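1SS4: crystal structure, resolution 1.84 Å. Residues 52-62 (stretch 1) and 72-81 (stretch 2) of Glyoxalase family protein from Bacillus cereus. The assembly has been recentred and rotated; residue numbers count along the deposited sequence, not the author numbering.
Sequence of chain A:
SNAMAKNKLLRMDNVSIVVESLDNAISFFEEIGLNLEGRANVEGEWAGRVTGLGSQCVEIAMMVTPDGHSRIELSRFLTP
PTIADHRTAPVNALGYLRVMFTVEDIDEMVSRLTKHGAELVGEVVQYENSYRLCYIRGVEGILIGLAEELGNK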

# COMPACT_ATOMS: atom_id res chain seq x y z
N GLY A 52 2.01 7.11 17.84
CA GLY A 52 1.09 7.37 18.93
C GLY A 52 1.05 6.19 19.90
O GLY A 52 0.26 6.22 20.85
N LEU A 53 1.88 5.17 19.70
CA LEU A 53 1.86 4.02 20.61
C LEU A 53 2.68 4.28 21.87
O LEU A 53 2.48 3.65 22.91
CB LEU A 53 2.32 2.75 19.88
CG LEU A 53 1.33 2.42 18.75
CD1 LEU A 53 1.84 1.24 17.93
CD2 LEU A 53 -0.07 2.13 19.33
N GLY A 54 3.61 5.23 21.78
CA GLY A 54 4.42 5.57 22.93
C GLY A 54 5.61 4.66 23.15
O GLY A 54 6.64 4.78 22.48
N SER A 55 5.49 3.75 24.10
CA SER A 55 6.60 2.86 24.38
C SER A 55 6.57 1.73 23.35
O SER A 55 5.83 0.76 23.53
CB SER A 55 6.48 2.30 25.79
OG SER A 55 7.69 1.69 26.20
N GLN A 56 7.35 1.86 22.28
CA GLN A 56 7.37 0.81 21.27
C GLN A 56 8.76 0.41 20.84
O GLN A 56 9.73 1.18 20.96
CB GLN A 56 6.54 1.18 20.02
CG GLN A 56 7.10 2.28 19.14
CD GLN A 56 6.36 2.39 17.80
OE1 GLN A 56 5.14 2.44 17.75
NE2 GLN A 56 7.12 2.43 16.70
N CYS A 57 8.85 -0.82 20.35
CA CYS A 57 10.07 -1.42 19.87
C CYS A 57 9.63 -2.19 18.64
O CYS A 57 8.84 -3.12 18.74
CB CYS A 57 10.64 -2.40 20.90
SG CYS A 57 12.21 -3.16 20.40
N VAL A 58 10.11 -1.77 17.47
CA VAL A 58 9.74 -2.43 16.23
C VAL A 58 10.97 -2.72 15.40
O VAL A 58 11.95 -1.98 15.45
CB VAL A 58 8.80 -1.54 15.40
CG1 VAL A 58 8.40 -2.24 14.13
CG2 VAL A 58 7.56 -1.21 16.21
N GLU A 59 10.95 -3.84 14.67
CA GLU A 59 12.06 -4.15 13.79
C GLU A 59 11.54 -3.81 12.40
O GLU A 59 10.43 -4.20 12.01
CB GLU A 59 12.43 -5.63 13.86
CG GLU A 59 13.74 -5.94 13.14
CD GLU A 59 14.05 -7.42 13.10
OE1 GLU A 59 13.22 -8.21 13.62
OE2 GLU A 59 15.11 -7.81 12.55
N ILE A 60 12.36 -3.08 11.65
CA ILE A 60 11.99 -2.62 10.31
C ILE A 60 12.93 -3.11 9.22
O ILE A 60 14.14 -3.26 9.45
CB ILE A 60 11.99 -1.08 10.28
CG1 ILE A 60 10.84 -0.55 11.16
CG2 ILE A 60 11.83 -0.57 8.86
CD1 ILE A 60 10.91 0.94 11.37
N ALA A 61 12.37 -3.36 8.05
CA ALA A 61 13.15 -3.80 6.89
C ALA A 61 12.63 -3.05 5.68
O ALA A 61 11.43 -3.02 5.44
CB ALA A 61 13.00 -5.30 6.68
N MSE A 62 13.52 -2.43 4.92
CA MSE A 62 13.10 -1.69 3.75
C MSE A 62 13.48 -2.43 2.47
O MSE A 62 14.64 -2.75 2.25
CB MSE A 62 13.75 -0.30 3.76
CG MSE A 62 13.22 0.65 2.70
SE MSE A 62 11.35 1.18 2.97
CE MSE A 62 11.56 2.50 4.41
N ILE A 72 8.81 -1.16 -0.25
CA ILE A 72 7.88 -1.81 0.66
C ILE A 72 8.60 -1.85 2.01
O ILE A 72 9.69 -2.41 2.14
CB ILE A 72 7.55 -3.23 0.23
CG1 ILE A 72 6.74 -3.20 -1.05
CG2 ILE A 72 6.80 -3.97 1.36
CD1 ILE A 72 6.72 -4.55 -1.79
N GLU A 73 7.99 -1.23 3.01
CA GLU A 73 8.57 -1.22 4.34
C GLU A 73 7.88 -2.32 5.14
O GLU A 73 6.65 -2.33 5.24
CB GLU A 73 8.33 0.12 5.03
CG GLU A 73 9.01 0.24 6.39
CD GLU A 73 8.83 1.61 7.04
OE1 GLU A 73 9.08 2.64 6.38
OE2 GLU A 73 8.43 1.67 8.22
N LEU A 74 8.67 -3.22 5.70
CA LEU A 74 8.14 -4.31 6.50
C LEU A 74 8.45 -4.00 7.96
O LEU A 74 9.58 -3.62 8.31
CB LEU A 74 8.80 -5.63 6.06
CG LEU A 74 8.59 -5.98 4.58
CD1 LEU A 74 9.47 -7.17 4.19
CD2 LEU A 74 7.11 -6.32 4.30
N SER A 75 7.42 -4.11 8.81
CA SER A 75 7.55 -3.84 10.24
C SER A 75 7.06 -5.01 11.08
O SER A 75 6.07 -5.66 10.75
CB SER A 75 6.74 -2.60 10.63
OG SER A 75 7.35 -1.42 10.15
N ARG A 76 7.77 -5.25 12.18
CA ARG A 76 7.41 -6.29 13.14
C ARG A 76 7.44 -5.65 14.53
O ARG A 76 8.47 -5.11 14.95
CB ARG A 76 8.42 -7.44 13.10
CG ARG A 76 8.10 -8.54 14.10
CD ARG A 76 9.09 -9.69 13.98
NE ARG A 76 10.45 -9.29 14.36
CZ ARG A 76 10.89 -9.23 15.61
NH1 ARG A 76 10.08 -9.54 16.62
NH2 ARG A 76 12.15 -8.88 15.86
N PHE A 77 6.31 -5.70 15.23
CA PHE A 77 6.22 -5.12 16.56
C PHE A 77 6.75 -6.07 17.64
O PHE A 77 6.38 -7.23 17.67
CB PHE A 77 4.76 -4.79 16.89
CG PHE A 77 4.28 -3.46 16.35
CD1 PHE A 77 4.48 -2.29 17.08
CD2 PHE A 77 3.67 -3.38 15.10
CE1 PHE A 77 4.08 -1.05 16.56
CE2 PHE A 77 3.27 -2.15 14.58
CZ PHE A 77 3.47 -0.98 15.31
N LEU A 78 7.65 -5.59 18.49
CA LEU A 78 8.14 -6.41 19.61
C LEU A 78 7.21 -5.94 20.75
O LEU A 78 6.61 -6.75 21.45
CB LEU A 78 9.60 -6.09 19.92
CG LEU A 78 10.63 -6.67 18.94
CD1 LEU A 78 10.53 -6.00 17.57
CD2 LEU A 78 12.02 -6.46 19.52
N THR A 79 7.08 -4.63 20.89
CA THR A 79 6.17 -4.04 21.86
C THR A 79 5.63 -2.73 21.27
O THR A 79 6.36 -2.01 20.56
CB THR A 79 6.87 -3.71 23.21
OG1 THR A 79 7.99 -2.86 22.96
CG2 THR A 79 7.34 -4.99 23.91
N PRO A 80 4.34 -2.44 21.50
CA PRO A 80 3.40 -3.26 22.25
C PRO A 80 3.03 -4.40 21.30
O PRO A 80 3.31 -4.30 20.12
CB PRO A 80 2.22 -2.33 22.46
CG PRO A 80 2.21 -1.56 21.14
CD PRO A 80 3.68 -1.22 20.99
N PRO A 81 2.41 -5.48 21.79
CA PRO A 81 2.10 -6.51 20.79
C PRO A 81 1.00 -6.06 19.81
O PRO A 81 0.27 -5.10 20.07
CB PRO A 81 1.66 -7.69 21.64
CG PRO A 81 0.94 -7.02 22.75
CD PRO A 81 1.90 -5.88 23.12

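Strand 57-62 and the strand through residues 72-77 run antiparallel, their N-to-C directions 157° apart and their axes 4.6 Å apart at closest approach. Hydrogen-bonded pairs alternate with non-hydrogen-bonded ones. At Ala61 and Leu74, Ala61 N donates to Leu74 O and Leu74 N to Ala61 O, both at 2.8 Å; at Glu59 and Arg76, Glu59 N reaches Arg76 O at 2.8 Å and Arg76 N reaches Glu59 O at 2.9 Å. Between these pairs the CA-H groups of Ile60 and Ser75 face carbonyl oxygens, with Ile60 CA 3.3 Å from Leu74 O and Ser75 CA 3.4 Å from Glu59 O.

The register slips by one residue between Cys57 and Val58, forming a beta bulge where the second stretch turns a corner at Leu78. Cys57 O accepts two amides there, Leu78 N at 2.8 Å and Thr79 N at 3.2 Å, while Cys57 N donates to Thr79 O at 2.8 Å. Pairing thus continues past the extra residue. A cis peptide bond precedes Pro80.

Side chains of paired residues share a face of the sheet. On the face carrying Glu59 and Arg76, a salt bridge joins Glu59 OE1 to Arg76 NH2 at 2.6 Å. The carboxylate oxygen lies at the guanidinium edge, near its plane, where the N-H groups point; Arg76 NE adds a weak hydrogen bond to the same OE1 at 3.1 Å. Beside this charged pair, Cys57 SG packs 3.4 Å from Leu78 CD2.

The other face is largely apolar around Phe77. Val58 CG2 approaches Phe77 CD1 at 3.4 Å, and Leu53 CD1, from the loop before the strand, lies 3.5 Å from Phe77 CE1. Farther along this face, the selenomethionine at Met62 bends across toward the second strand, bringing its CE 3.2 Å from Glu73 OE1.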